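Local coordinates for uncharacterized protein (Pseudomonas aeruginosa UCBPP-PA14, PDB 3FD9) that acts as a transcriptional antiactivator, holding down the type III secretion regulon, probably by disrupting self-association and DNA binding of the activator ExsA, at residues T131-L136 / K163-T168; L124-L129 / E170-L175; Q37-R42 / Q71-A76. All coordinates share one frame; numbering follows the deposited sequence.

How the contacts relate
Contacts 1 and 2 are neighbouring steps of one helical hairpin, both joining helix 119-147 to helix 157-189; their centres lie about 10 Å apart and Thr168 CG2 of contact 1 packs on Leu129 O of contact 2. The closest backbone pairs, Ser133 with Gln165 and Leu126 with Val172, are seven residues apart on each helix. Contact 1 is buried and mixes leucine with polar groups and a hydrogen bond, whereas contact 2, a more exposed contact, relies mainly on aliphatic branches, with one glutamine. Contact 3 lies in the N-terminal region, about 37 Å from contact 2 between centres; it is buried and purely apolar. All three also touch a second subunit.

Contact 1 of 3, residues T131-L136 / K163-T168; sequences TQSRQL and KCQART
Gln165 reaches over from segment 163-168 to Ser133 and Leu136, which its CB and its amide group touch. CB starts the contact against Leu136 CD1 at 4.1 Å. With CG anti to the backbone N (chi1 -171°) and a bend at chi2, CD returns to the same methyl at 4.0 Å, the two chains running antiparallel alongside one another. At the tip OE1 faces Leu136 CB, while NE2 donates to Ser133 OG (2.9 Å, N-H...O angle 150°), with the hydroxyl close to the amide plane. Glutamine suits this place because its CB and amide carbon can lie along a leucine while the amide nitrogen serves a small hydroxyl residue. Thr168 OG1 bonds to Cys164 O at 2.9 Å, on the opposite face of that carbonyl from Thr168 N, yet also packs on Gln132 CG (3.6 Å) and Leu136 CD1; CG2 faces Ser133 CB. Leu136 rests its CD1 on Cys164 CB at 3.9 Å, and Phe142 of a second subunit packs against this leucine. Helix axes 10.0 Å apart and inclined at 156°, with contacts at three- and four-residue steps (Ser133 and Leu136, Cys164 and Thr168), are typical of an antiparallel helical hairpin resembling a coiled coil.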
ATOM      1  N   THR A 131       2.923   2.027 -17.432  1.00 48.44           N
ATOM      2  CA  THR A 131       1.543   2.355 -17.094  1.00 49.32           C
ATOM      3  C   THR A 131       0.596   2.211 -18.290  1.00 51.74           C
ATOM      4  O   THR A 131      -0.414   1.518 -18.206  1.00 53.15           O
ATOM      5  CB  THR A 131       1.447   3.798 -16.571  1.00 49.29           C
ATOM      6  OG1 THR A 131       2.268   3.939 -15.406  1.00 47.79           O
ATOM      7  CG2 THR A 131       0.005   4.155 -16.231  1.00 51.02           C
ATOM      8  N   GLN A 132       0.912   2.881 -19.392  1.00 62.32           N
ATOM      9  CA  GLN A 132       0.105   2.781 -20.601  1.00 65.80           C
ATOM     10  C   GLN A 132      -0.031   1.326 -21.010  1.00 66.42           C
ATOM     11  O   GLN A 132      -1.070   0.901 -21.513  1.00 68.75           O
ATOM     12  CB  GLN A 132       0.737   3.586 -21.742  1.00 68.22           C
ATOM     13  CG  GLN A 132       0.217   3.237 -23.145  1.00 72.27           C
ATOM     14  CD  GLN A 132      -1.167   3.809 -23.435  1.00 79.27           C
ATOM     15  OE1 GLN A 132      -1.849   4.314 -22.540  1.00 81.65           O
ATOM     16  NE2 GLN A 132      -1.584   3.734 -24.697  1.00 85.83           N
ATOM     17  N   SER A 133       1.031   0.563 -20.790  1.00 64.67           N
ATOM     18  CA  SER A 133       1.034  -0.857 -21.112  1.00 65.82           C
ATOM     19  C   SER A 133       0.048  -1.594 -20.216  1.00 67.23           C
ATOM     20  O   SER A 133      -0.835  -2.303 -20.698  1.00 68.36           O
ATOM     21  CB  SER A 133       2.436  -1.432 -20.937  1.00 63.09           C
ATOM     22  OG  SER A 133       2.508  -2.746 -21.453  1.00 67.34           O
ATOM     23  N   ARG A 134       0.209  -1.414 -18.907  1.00 92.12           N
ATOM     24  CA  ARG A 134      -0.687  -2.002 -17.925  1.00 94.78           C
ATOM     25  C   ARG A 134      -2.121  -1.654 -18.276  1.00 98.29           C
ATOM     26  O   ARG A 134      -2.989  -2.523 -18.325  1.00101.30           O
ATOM     27  CB  ARG A 134      -0.365  -1.472 -16.528  1.00 93.23           C
ATOM     28  CG  ARG A 134      -0.791  -2.394 -15.402  1.00 99.26           C
ATOM     29  CD  ARG A 134       0.347  -3.319 -14.974  1.00104.62           C
ATOM     30  NE  ARG A 134       1.237  -3.681 -16.079  1.00109.49           N
ATOM     31  CZ  ARG A 134       1.084  -4.752 -16.856  1.00111.21           C
ATOM     32  NH1 ARG A 134       0.067  -5.583 -16.656  1.00111.25           N
ATOM     33  NH2 ARG A 134       1.949  -4.992 -17.834  1.00109.64           N
ATOM     34  N   GLN A 135      -2.357  -0.372 -18.530  1.00 82.37           N
ATOM     35  CA  GLN A 135      -3.687   0.124 -18.868  1.00 85.25           C
ATOM     36  C   GLN A 135      -4.301  -0.620 -20.043  1.00 87.47           C
ATOM     37  O   GLN A 135      -5.501  -0.891 -20.057  1.00 89.29           O
ATOM     38  CB  GLN A 135      -3.642   1.627 -19.157  1.00 85.77           C
ATOM     39  CG  GLN A 135      -3.528   2.467 -17.908  1.00 84.29           C
ATOM     40  CD  GLN A 135      -4.544   2.051 -16.865  1.00 85.80           C
ATOM     41  OE1 GLN A 135      -5.684   1.715 -17.194  1.00 83.75           O
ATOM     42  NE2 GLN A 135      -4.135   2.061 -15.598  1.00 87.42           N
ATOM     43  N   LEU A 136      -3.475  -0.949 -21.026  1.00 83.95           N
ATOM     44  CA  LEU A 136      -3.950  -1.675 -22.195  1.00 88.45           C
ATOM     45  C   LEU A 136      -4.290  -3.131 -21.861  1.00 90.04           C
ATOM     46  O   LEU A 136      -5.135  -3.738 -22.516  1.00 92.43           O
ATOM     47  CB  LEU A 136      -2.923  -1.608 -23.328  1.00 87.97           C
ATOM     48  CG  LEU A 136      -2.664  -0.245 -23.971  1.00 88.74           C
ATOM     49  CD1 LEU A 136      -1.525  -0.340 -24.973  1.00 89.63           C
ATOM     50  CD2 LEU A 136      -3.918   0.289 -24.638  1.00 91.97           C
ATOM     51  N   LYS A 163      -2.479  -2.824 -32.043  1.00 84.94           N
ATOM     52  CA  LYS A 163      -1.464  -1.875 -32.489  1.00 84.11           C
ATOM     53  C   LYS A 163      -1.000  -0.963 -31.353  1.00 82.11           C
ATOM     54  O   LYS A 163       0.178  -0.617 -31.269  1.00 81.07           O
ATOM     55  CB  LYS A 163      -1.964  -1.048 -33.680  1.00 86.99           C
ATOM     56  CG  LYS A 163      -2.150  -1.857 -34.956  1.00 89.15           C
ATOM     57  CD  LYS A 163      -1.942  -1.018 -36.220  1.00 91.12           C
ATOM     58  CE  LYS A 163      -3.176  -0.199 -36.594  1.00 93.49           C
ATOM     59  NZ  LYS A 163      -3.288   1.071 -35.825  1.00 95.63           N
ATOM     60  N   CYS A 164      -1.921  -0.578 -30.476  1.00 88.20           N
ATOM     61  CA  CYS A 164      -1.560   0.262 -29.340  1.00 85.78           C
ATOM     62  C   CYS A 164      -0.514  -0.429 -28.483  1.00 82.02           C
ATOM     63  O   CYS A 164       0.493   0.173 -28.114  1.00 79.91           O
ATOM     64  CB  CYS A 164      -2.785   0.607 -28.493  1.00 86.41           C
ATOM     65  SG  CYS A 164      -3.823   1.907 -29.184  1.00 94.83           S
ATOM     66  N   GLN A 165      -0.763  -1.695 -28.168  1.00 90.16           N
ATOM     67  CA  GLN A 165       0.159  -2.467 -27.349  1.00 88.30           C
ATOM     68  C   GLN A 165       1.459  -2.704 -28.109  1.00 87.05           C
ATOM     69  O   GLN A 165       2.547  -2.588 -27.546  1.00 83.00           O
ATOM     70  CB  GLN A 165      -0.471  -3.797 -26.929  1.00 89.55           C
ATOM     71  CG  GLN A 165       0.342  -4.566 -25.898  1.00 91.35           C
ATOM     72  CD  GLN A 165       0.336  -3.903 -24.530  1.00 97.32           C
ATOM     73  OE1 GLN A 165      -0.709  -3.790 -23.888  1.00102.28           O
ATOM     74  NE2 GLN A 165       1.509  -3.473 -24.073  1.00 94.64           N
ATOM     75  N   ALA A 166       1.335  -3.028 -29.394  1.00 74.14           N
ATOM     76  CA  ALA A 166       2.500  -3.219 -30.254  1.00 74.28           C
ATOM     77  C   ALA A 166       3.380  -1.971 -30.264  1.00 73.39           C
ATOM     78  O   ALA A 166       4.559  -2.035 -29.928  1.00 71.30           O
ATOM     79  CB  ALA A 166       2.067  -3.582 -31.672  1.00 76.83           C
ATOM     80  N   ARG A 167       2.800  -0.840 -30.652  1.00 96.67           N
ATOM     81  CA  ARG A 167       3.518   0.427 -30.657  1.00 96.73           C
ATOM     82  C   ARG A 167       4.188   0.659 -29.310  1.00 93.16           C
ATOM     83  O   ARG A 167       5.404   0.826 -29.229  1.00 92.19           O
ATOM     84  CB  ARG A 167       2.567   1.583 -30.975  1.00 99.34           C
ATOM     85  CG  ARG A 167       3.152   2.966 -30.718  1.00104.17           C
ATOM     86  CD  ARG A 167       4.347   3.264 -31.617  1.00111.03           C
ATOM     87  NE  ARG A 167       4.008   3.175 -33.037  1.00118.48           N
ATOM     88  CZ  ARG A 167       4.451   2.226 -33.856  1.00121.87           C
ATOM     89  NH1 ARG A 167       5.265   1.281 -33.402  1.00120.71           N
ATOM     90  NH2 ARG A 167       4.085   2.223 -35.133  1.00121.83           N
ATOM     91  N   THR A 168       3.385   0.665 -28.253  1.00 65.99           N
ATOM     92  CA  THR A 168       3.902   0.846 -26.905  1.00 62.42           C
ATOM     93  C   THR A 168       5.099  -0.063 -26.695  1.00 61.66           C
ATOM     94  O   THR A 168       6.122   0.360 -26.170  1.00 59.99           O
ATOM     95  CB  THR A 168       2.832   0.541 -25.841  1.00 61.47           C
ATOM     96  OG1 THR A 168       1.793   1.525 -25.912  1.00 60.00           O
ATOM     97  CG2 THR A 168       3.450   0.567 -24.452  1.00 57.94           C
TER

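Contact 2 of 3, residues L124-L129 / E170-L175; sequences LSLVEL and EQVAEL
Leu129 and Leu126, one turn apart on segment 124-129, meet Gln171, Val172 and Leu175 of the antiparallel segment 170-175. Most of the contact is aliphatic. Leu129 points at the partner helix; its CG is anti to the carbonyl carbon (chi1 -84°), beside the backbone N, and its branch CD1 meets Val172 CG2 at 3.9 Å. Leu129 CB touches the same methyl, the leucine and the valine lying side by side and pointing opposite ways. CD1 also comes to 4.3 Å from Leu175 CD2. Val172 divides its branches between the two leucines: CG2 serves Leu129, and CG1 meets Leu126 CD2 at 4.1 Å, where the side chains cross at about a right angle. That same Leu126 CD2 lies 4.0 Å from Leu175 CB. Beta-branched valine fits here because its two methyls, fixed close to the backbone, can each take a different leucine.

A second kind of packing sets a polar chain against a leucine. Gln171, extended beyond CG, crosses Leu129 at about a right angle: its CG lies 3.8 Å from Leu129 CD1, and its OE1 faces Leu129 CD2 at 3.6 Å. Glutamine suits this partly exposed place: CB and CG pack on the leucine, and the chain still ends in a polar amide.

Polarity is also met within a helix, where Ser125 OG bonds to Gly121 O. Arginines of other chains add packing of their own: Arg145 of a second subunit lies on both Leu129 and Gln171, and Arg42 of a third subunit on Leu126.

No hydrogen bond joins the two segments. The hairpin is therefore held at this level by the fit of aliphatic branches across axes 10.3 Å apart, with arginines of two other subunits packed against it, so that apolar packing, with Leu129 buried and the others partly exposed, rather than directional bonding secures this step.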
ATOM      1  N   LEU A 124      11.777   7.971 -16.807  1.00 71.07           N
ATOM      2  CA  LEU A 124      10.392   8.247 -16.454  1.00 72.58           C
ATOM      3  C   LEU A 124       9.471   7.935 -17.627  1.00 72.92           C
ATOM      4  O   LEU A 124       8.349   7.475 -17.434  1.00 74.50           O
ATOM      5  CB  LEU A 124      10.213   9.685 -15.964  1.00 75.12           C
ATOM      6  CG  LEU A 124      10.400  10.832 -16.949  1.00 81.85           C
ATOM      7  CD1 LEU A 124       9.106  11.104 -17.701  1.00 89.48           C
ATOM      8  CD2 LEU A 124      10.851  12.078 -16.200  1.00 89.80           C
ATOM      9  N   SER A 125       9.953   8.165 -18.841  1.00 48.58           N
ATOM     10  CA  SER A 125       9.180   7.810 -20.024  1.00 49.35           C
ATOM     11  C   SER A 125       8.834   6.328 -20.003  1.00 47.47           C
ATOM     12  O   SER A 125       7.735   5.934 -20.394  1.00 48.52           O
ATOM     13  CB  SER A 125       9.936   8.159 -21.307  1.00 51.75           C
ATOM     14  OG  SER A 125      10.072   9.562 -21.456  1.00 53.71           O
ATOM     15  N   LEU A 126       9.775   5.505 -19.553  1.00 55.38           N
ATOM     16  CA  LEU A 126       9.500   4.086 -19.371  1.00 54.65           C
ATOM     17  C   LEU A 126       8.354   3.908 -18.391  1.00 54.78           C
ATOM     18  O   LEU A 126       7.408   3.167 -18.656  1.00 56.29           O
ATOM     19  CB  LEU A 126      10.732   3.342 -18.863  1.00 53.16           C
ATOM     20  CG  LEU A 126      11.584   2.672 -19.939  1.00 56.51           C
ATOM     21  CD1 LEU A 126      12.575   1.708 -19.304  1.00 58.66           C
ATOM     22  CD2 LEU A 126      10.695   1.951 -20.942  1.00 56.42           C
ATOM     23  N   VAL A 127       8.443   4.596 -17.257  1.00 44.15           N
ATOM     24  CA  VAL A 127       7.419   4.505 -16.232  1.00 42.01           C
ATOM     25  C   VAL A 127       6.045   4.765 -16.830  1.00 43.91           C
ATOM     26  O   VAL A 127       5.104   4.007 -16.592  1.00 45.07           O
ATOM     27  CB  VAL A 127       7.676   5.493 -15.087  1.00 41.74           C
ATOM     28  CG1 VAL A 127       6.512   5.473 -14.103  1.00 44.44           C
ATOM     29  CG2 VAL A 127       8.983   5.153 -14.376  1.00 38.24           C
ATOM     30  N   GLU A 128       5.931   5.829 -17.616  1.00 50.89           N
ATOM     31  CA  GLU A 128       4.657   6.176 -18.233  1.00 54.52           C
ATOM     32  C   GLU A 128       4.293   5.184 -19.324  1.00 55.02           C
ATOM     33  O   GLU A 128       3.117   4.974 -19.625  1.00 55.91           O
ATOM     34  CB  GLU A 128       4.703   7.594 -18.796  1.00 56.24           C
ATOM     35  CG  GLU A 128       4.785   8.659 -17.722  1.00 63.53           C
ATOM     36  CD  GLU A 128       5.022  10.045 -18.291  1.00 77.12           C
ATOM     37  OE1 GLU A 128       4.666  10.278 -19.470  1.00 80.29           O
ATOM     38  OE2 GLU A 128       5.564  10.902 -17.557  1.00 81.77           O
ATOM     39  N   LEU A 129       5.314   4.579 -19.916  1.00 60.46           N
ATOM     40  CA  LEU A 129       5.106   3.590 -20.963  1.00 62.24           C
ATOM     41  C   LEU A 129       4.662   2.265 -20.365  1.00 62.72           C
ATOM     42  O   LEU A 129       3.928   1.507 -20.995  1.00 64.28           O
ATOM     43  CB  LEU A 129       6.379   3.399 -21.789  1.00 61.49           C
ATOM     44  CG  LEU A 129       6.589   4.410 -22.912  1.00 60.89           C
ATOM     45  CD1 LEU A 129       7.684   3.939 -23.849  1.00 61.30           C
ATOM     46  CD2 LEU A 129       5.290   4.600 -23.665  1.00 62.30           C
ATOM     47  N   GLU A 170       7.096  -1.314 -28.911  1.00 97.01           N
ATOM     48  CA  GLU A 170       8.223  -0.929 -29.754  1.00 97.81           C
ATOM     49  C   GLU A 170       9.077   0.111 -29.055  1.00 96.00           C
ATOM     50  O   GLU A 170      10.294  -0.033 -28.963  1.00 96.51           O
ATOM     51  CB  GLU A 170       7.744  -0.367 -31.095  1.00101.06           C
ATOM     52  CG  GLU A 170       6.665  -1.186 -31.792  1.00107.06           C
ATOM     53  CD  GLU A 170       7.184  -2.486 -32.388  1.00111.66           C
ATOM     54  OE1 GLU A 170       8.222  -2.997 -31.911  1.00111.32           O
ATOM     55  OE2 GLU A 170       6.545  -2.998 -33.335  1.00114.47           O
ATOM     56  N   GLN A 171       8.435   1.167 -28.567  1.00 68.87           N
ATOM     57  CA  GLN A 171       9.170   2.259 -27.948  1.00 67.18           C
ATOM     58  C   GLN A 171       9.831   1.842 -26.647  1.00 63.78           C
ATOM     59  O   GLN A 171      10.889   2.351 -26.298  1.00 64.38           O
ATOM     60  CB  GLN A 171       8.292   3.497 -27.754  1.00 68.14           C
ATOM     61  CG  GLN A 171       6.840   3.220 -27.444  1.00 70.16           C
ATOM     62  CD  GLN A 171       5.941   4.358 -27.895  1.00 73.89           C
ATOM     63  OE1 GLN A 171       4.915   4.646 -27.273  1.00 76.80           O
ATOM     64  NE2 GLN A 171       6.329   5.020 -28.982  1.00 72.19           N
ATOM     65  N   VAL A 172       9.218   0.913 -25.927  1.00 58.37           N
ATOM     66  CA  VAL A 172       9.870   0.366 -24.748  1.00 54.62           C
ATOM     67  C   VAL A 172      11.186  -0.288 -25.175  1.00 53.96           C
ATOM     68  O   VAL A 172      12.230  -0.067 -24.558  1.00 52.13           O
ATOM     69  CB  VAL A 172       8.970  -0.643 -23.994  1.00 53.95           C
ATOM     70  CG1 VAL A 172       9.787  -1.464 -23.010  1.00 51.51           C
ATOM     71  CG2 VAL A 172       7.860   0.085 -23.263  1.00 53.49           C
ATOM     72  N   ALA A 173      11.137  -1.074 -26.245  1.00 63.69           N
ATOM     73  CA  ALA A 173      12.332  -1.725 -26.765  1.00 63.66           C
ATOM     74  C   ALA A 173      13.422  -0.708 -27.072  1.00 63.79           C
ATOM     75  O   ALA A 173      14.594  -0.940 -26.776  1.00 64.01           O
ATOM     76  CB  ALA A 173      11.999  -2.531 -28.008  1.00 65.85           C
ATOM     77  N   GLU A 174      13.030   0.414 -27.671  1.00 64.75           N
ATOM     78  CA  GLU A 174      13.980   1.464 -28.019  1.00 64.91           C
ATOM     79  C   GLU A 174      14.560   2.112 -26.768  1.00 60.70           C
ATOM     80  O   GLU A 174      15.775   2.105 -26.564  1.00 59.99           O
ATOM     81  CB  GLU A 174      13.326   2.524 -28.905  1.00 66.86           C
ATOM     82  CG  GLU A 174      14.144   3.800 -29.024  1.00 75.56           C
ATOM     83  CD  GLU A 174      13.528   4.812 -29.976  1.00 87.36           C
ATOM     84  OE1 GLU A 174      12.673   4.421 -30.803  1.00 90.99           O
ATOM     85  OE2 GLU A 174      13.904   6.003 -29.899  1.00 92.85           O
ATOM     86  N   LEU A 175      13.687   2.677 -25.940  1.00 53.32           N
ATOM     87  CA  LEU A 175      14.105   3.262 -24.672  1.00 50.76           C
ATOM     88  C   LEU A 175      15.030   2.312 -23.915  1.00 48.53           C
ATOM     89  O   LEU A 175      16.152   2.674 -23.559  1.00 47.24           O
ATOM     90  CB  LEU A 175      12.891   3.604 -23.811  1.00 49.59           C
ATOM     91  CG  LEU A 175      12.215   4.961 -24.015  1.00 53.74           C
ATOM     92  CD1 LEU A 175      13.220   6.087 -23.831  1.00 54.34           C
ATOM     93  CD2 LEU A 175      11.556   5.050 -25.380  1.00 61.24           C
TER

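Contact 3 of 3, residues Q37-R42 / Q71-A76; sequences QRMLPR and QILLCA
Leu40 lays its two methyls over three residues of helix 66-76. CD2 comes to 3.6 Å from Ala76 CB and 4.0 Å from Leu73 CD2, while CD1 turns to Ile72 CG2, also at 4.0 Å. Ile72 and Ala76 stand one helical turn apart with Leu73 beside them, and the forked end of a leucine is well shaped to span such a group. Ala76 suits its place because its small CB, directed at segment 37-42, receives Leu40 CD2. Isoleucine adds a branch next to the main chain: CG2, anti to the backbone N, is the branch that Leu40 meets, and the two side chains cross at about a right angle.

Met39, present as selenomethionine, packs on Leu73 as well. Its CB points at the partner helix and meets Leu73 CD2 at 3.8 Å, and CG lies 4.1 Å from Leu73 CD1. The chain then bends at chi2 (-54°) and leads away, and Trp193 of a second subunit packs on this residue. Leu73 is itself flanked by Leu201 of that subunit.

Leu40 is the first residue to leave helical geometry after helix 30-39, and Pro41 follows at the N-cap of helix 42-50. The leucine thus sits in the corner between two helices and also packs on Leu45.

With every contact between the two segments carbon to carbon and no hydrogen bond among them, the corner is held against helix 66-76 by hydrophobic burial, while charge is kept to the periphery, where Arg38 forms a salt bridge with Glu112 of the second subunit.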
ATOM      1  N   GLN A  37      -5.871  16.355   6.271  1.00 34.50           N
ATOM      2  CA  GLN A  37      -7.028  16.963   5.634  1.00 34.28           C
ATOM      3  C   GLN A  37      -7.825  17.786   6.624  1.00 35.40           C
ATOM      4  O   GLN A  37      -8.393  18.813   6.273  1.00 39.57           O
ATOM      5  CB  GLN A  37      -7.908  15.916   4.967  1.00 34.24           C
ATOM      6  CG  GLN A  37      -7.408  15.542   3.589  1.00 40.27           C
ATOM      7  CD  GLN A  37      -8.207  14.430   2.937  1.00 40.54           C
ATOM      8  OE1 GLN A  37      -8.862  13.627   3.616  1.00 45.06           O
ATOM      9  NE2 GLN A  37      -8.151  14.370   1.605  1.00 44.41           N
ATOM     10  N   ARG A  38      -7.857  17.345   7.871  1.00 30.01           N
ATOM     11  CA  ARG A  38      -8.631  18.041   8.893  1.00 30.26           C
ATOM     12  C   ARG A  38      -7.925  19.322   9.333  1.00 30.76           C
ATOM     13  O   ARG A  38      -8.578  20.336   9.619  1.00 32.26           O
ATOM     14  CB  ARG A  38      -8.875  17.115  10.086  1.00 30.83           C
ATOM     15  CG  ARG A  38      -9.498  17.787  11.270  1.00 32.71           C
ATOM     16  CD  ARG A  38     -10.889  18.308  10.934  1.00 34.01           C
ATOM     17  NE  ARG A  38     -11.834  17.246  10.608  1.00 34.07           N
ATOM     18  CZ  ARG A  38     -13.101  17.456  10.264  1.00 35.20           C
ATOM     19  NH1 ARG A  38     -13.576  18.689  10.199  1.00 36.33           N
ATOM     20  NH2 ARG A  38     -13.900  16.436   9.984  1.00 35.37           N
HETATM   21  N   MSE A  39      -6.595  19.274   9.381  1.00 37.80           N
HETATM   22  CA  MSE A  39      -5.825  20.347   9.994  1.00 39.07           C
HETATM   23  C   MSE A  39      -5.414  21.433   9.002  1.00 42.10           C
HETATM   24  O   MSE A  39      -5.319  22.615   9.353  1.00 42.95           O
HETATM   25  CB  MSE A  39      -4.594  19.779  10.698  1.00 39.34           C
HETATM   26  CG  MSE A  39      -4.928  18.745  11.736  1.00 43.22           C
HETATM   27 SE   MSE A  39      -6.228  19.407  13.045  1.00 53.61          SE
HETATM   28  CE  MSE A  39      -7.092  17.725  13.480  1.00 56.45           C
ATOM     29  N   LEU A  40      -5.165  21.019   7.764  1.00 38.41           N
ATOM     30  CA  LEU A  40      -4.749  21.930   6.715  1.00 39.95           C
ATOM     31  C   LEU A  40      -5.929  22.347   5.853  1.00 41.88           C
ATOM     32  O   LEU A  40      -6.692  21.498   5.383  1.00 42.01           O
ATOM     33  CB  LEU A  40      -3.687  21.273   5.835  1.00 37.86           C
ATOM     34  CG  LEU A  40      -2.316  21.056   6.464  1.00 36.85           C
ATOM     35  CD1 LEU A  40      -1.288  20.744   5.385  1.00 38.36           C
ATOM     36  CD2 LEU A  40      -1.891  22.280   7.238  1.00 43.97           C
ATOM     37  N   PRO A  41      -6.077  23.664   5.648  1.00 42.19           N
ATOM     38  CA  PRO A  41      -7.009  24.275   4.699  1.00 45.41           C
ATOM     39  C   PRO A  41      -6.802  23.681   3.318  1.00 46.07           C
ATOM     40  O   PRO A  41      -5.679  23.324   2.988  1.00 45.87           O
ATOM     41  CB  PRO A  41      -6.569  25.738   4.679  1.00 46.77           C
ATOM     42  CG  PRO A  41      -5.904  25.959   5.990  1.00 45.08           C
ATOM     43  CD  PRO A  41      -5.263  24.669   6.356  1.00 44.09           C
ATOM     44  N   ARG A  42      -7.859  23.588   2.524  1.00 62.64           N
ATOM     45  CA  ARG A  42      -7.764  23.017   1.181  1.00 64.71           C
ATOM     46  C   ARG A  42      -6.608  23.609   0.370  1.00 63.79           C
ATOM     47  O   ARG A  42      -5.961  22.915  -0.418  1.00 63.54           O
ATOM     48  CB  ARG A  42      -9.081  23.222   0.433  1.00 67.95           C
ATOM     49  CG  ARG A  42      -9.223  22.437  -0.864  1.00 74.68           C
ATOM     50  CD  ARG A  42      -9.991  23.271  -1.901  1.00 87.12           C
ATOM     51  NE  ARG A  42     -10.880  24.237  -1.257  1.00 93.95           N
ATOM     52  CZ  ARG A  42     -10.641  25.549  -1.206  1.00 96.99           C
ATOM     53  NH1 ARG A  42      -9.543  26.053  -1.770  1.00 97.78           N
ATOM     54  NH2 ARG A  42     -11.498  26.364  -0.597  1.00100.16           N
ATOM     55  N   GLN A  71       5.913  18.369  11.533  1.00 29.40           N
ATOM     56  CA  GLN A  71       6.616  19.471  10.884  1.00 29.27           C
ATOM     57  C   GLN A  71       5.766  20.128   9.813  1.00 28.95           C
ATOM     58  O   GLN A  71       5.742  21.351   9.690  1.00 31.28           O
ATOM     59  CB  GLN A  71       7.938  19.003  10.284  1.00 27.54           C
ATOM     60  CG  GLN A  71       9.057  18.859  11.312  1.00 27.63           C
ATOM     61  CD  GLN A  71       9.439  20.181  11.966  1.00 32.64           C
ATOM     62  OE1 GLN A  71       9.708  21.175  11.279  1.00 39.52           O
ATOM     63  NE2 GLN A  71       9.469  20.199  13.299  1.00 33.52           N
ATOM     64  N   ILE A  72       5.064  19.316   9.035  1.00 26.49           N
ATOM     65  CA  ILE A  72       4.127  19.847   8.056  1.00 25.76           C
ATOM     66  C   ILE A  72       3.138  20.782   8.740  1.00 27.30           C
ATOM     67  O   ILE A  72       3.009  21.943   8.360  1.00 26.19           O
ATOM     68  CB  ILE A  72       3.357  18.723   7.355  1.00 24.39           C
ATOM     69  CG1 ILE A  72       4.299  17.934   6.454  1.00 21.48           C
ATOM     70  CG2 ILE A  72       2.209  19.297   6.548  1.00 28.54           C
ATOM     71  CD1 ILE A  72       3.689  16.702   5.856  1.00 27.00           C
ATOM     72  N   LEU A  73       2.456  20.276   9.765  1.00 31.84           N
ATOM     73  CA  LEU A  73       1.476  21.074  10.496  1.00 34.84           C
ATOM     74  C   LEU A  73       2.116  22.320  11.100  1.00 38.10           C
ATOM     75  O   LEU A  73       1.491  23.381  11.192  1.00 40.20           O
ATOM     76  CB  LEU A  73       0.798  20.245  11.590  1.00 33.71           C
ATOM     77  CG  LEU A  73      -0.047  19.062  11.110  1.00 32.73           C
ATOM     78  CD1 LEU A  73      -0.887  18.541  12.247  1.00 30.52           C
ATOM     79  CD2 LEU A  73      -0.934  19.441   9.937  1.00 31.17           C
ATOM     80  N   LEU A  74       3.368  22.182  11.511  1.00 39.17           N
ATOM     81  CA  LEU A  74       4.089  23.273  12.139  1.00 41.36           C
ATOM     82  C   LEU A  74       4.326  24.379  11.124  1.00 42.60           C
ATOM     83  O   LEU A  74       3.793  25.487  11.245  1.00 44.17           O
ATOM     84  CB  LEU A  74       5.422  22.759  12.678  1.00 40.39           C
ATOM     85  CG  LEU A  74       6.157  23.640  13.681  1.00 44.71           C
ATOM     86  CD1 LEU A  74       5.192  24.186  14.710  1.00 48.47           C
ATOM     87  CD2 LEU A  74       7.258  22.841  14.351  1.00 46.35           C
ATOM     88  N   CYS A  75       5.126  24.057  10.114  1.00 42.07           N
ATOM     89  CA  CYS A  75       5.482  25.002   9.074  1.00 45.08           C
ATOM     90  C   CYS A  75       4.281  25.648   8.402  1.00 47.72           C
ATOM     91  O   CYS A  75       4.367  26.782   7.950  1.00 50.08           O
ATOM     92  CB  CYS A  75       6.348  24.320   8.026  1.00 43.64           C
ATOM     93  SG  CYS A  75       7.932  23.790   8.682  1.00 49.55           S
ATOM     94  N   ALA A  76       3.165  24.933   8.338  1.00 55.42           N
ATOM     95  CA  ALA A  76       1.996  25.432   7.633  1.00 56.71           C
ATOM     96  C   ALA A  76       1.249  26.472   8.454  1.00 60.64           C
ATOM     97  O   ALA A  76       0.422  27.213   7.924  1.00 62.96           O
ATOM     98  CB  ALA A  76       1.074  24.288   7.267  1.00 55.74           C
TER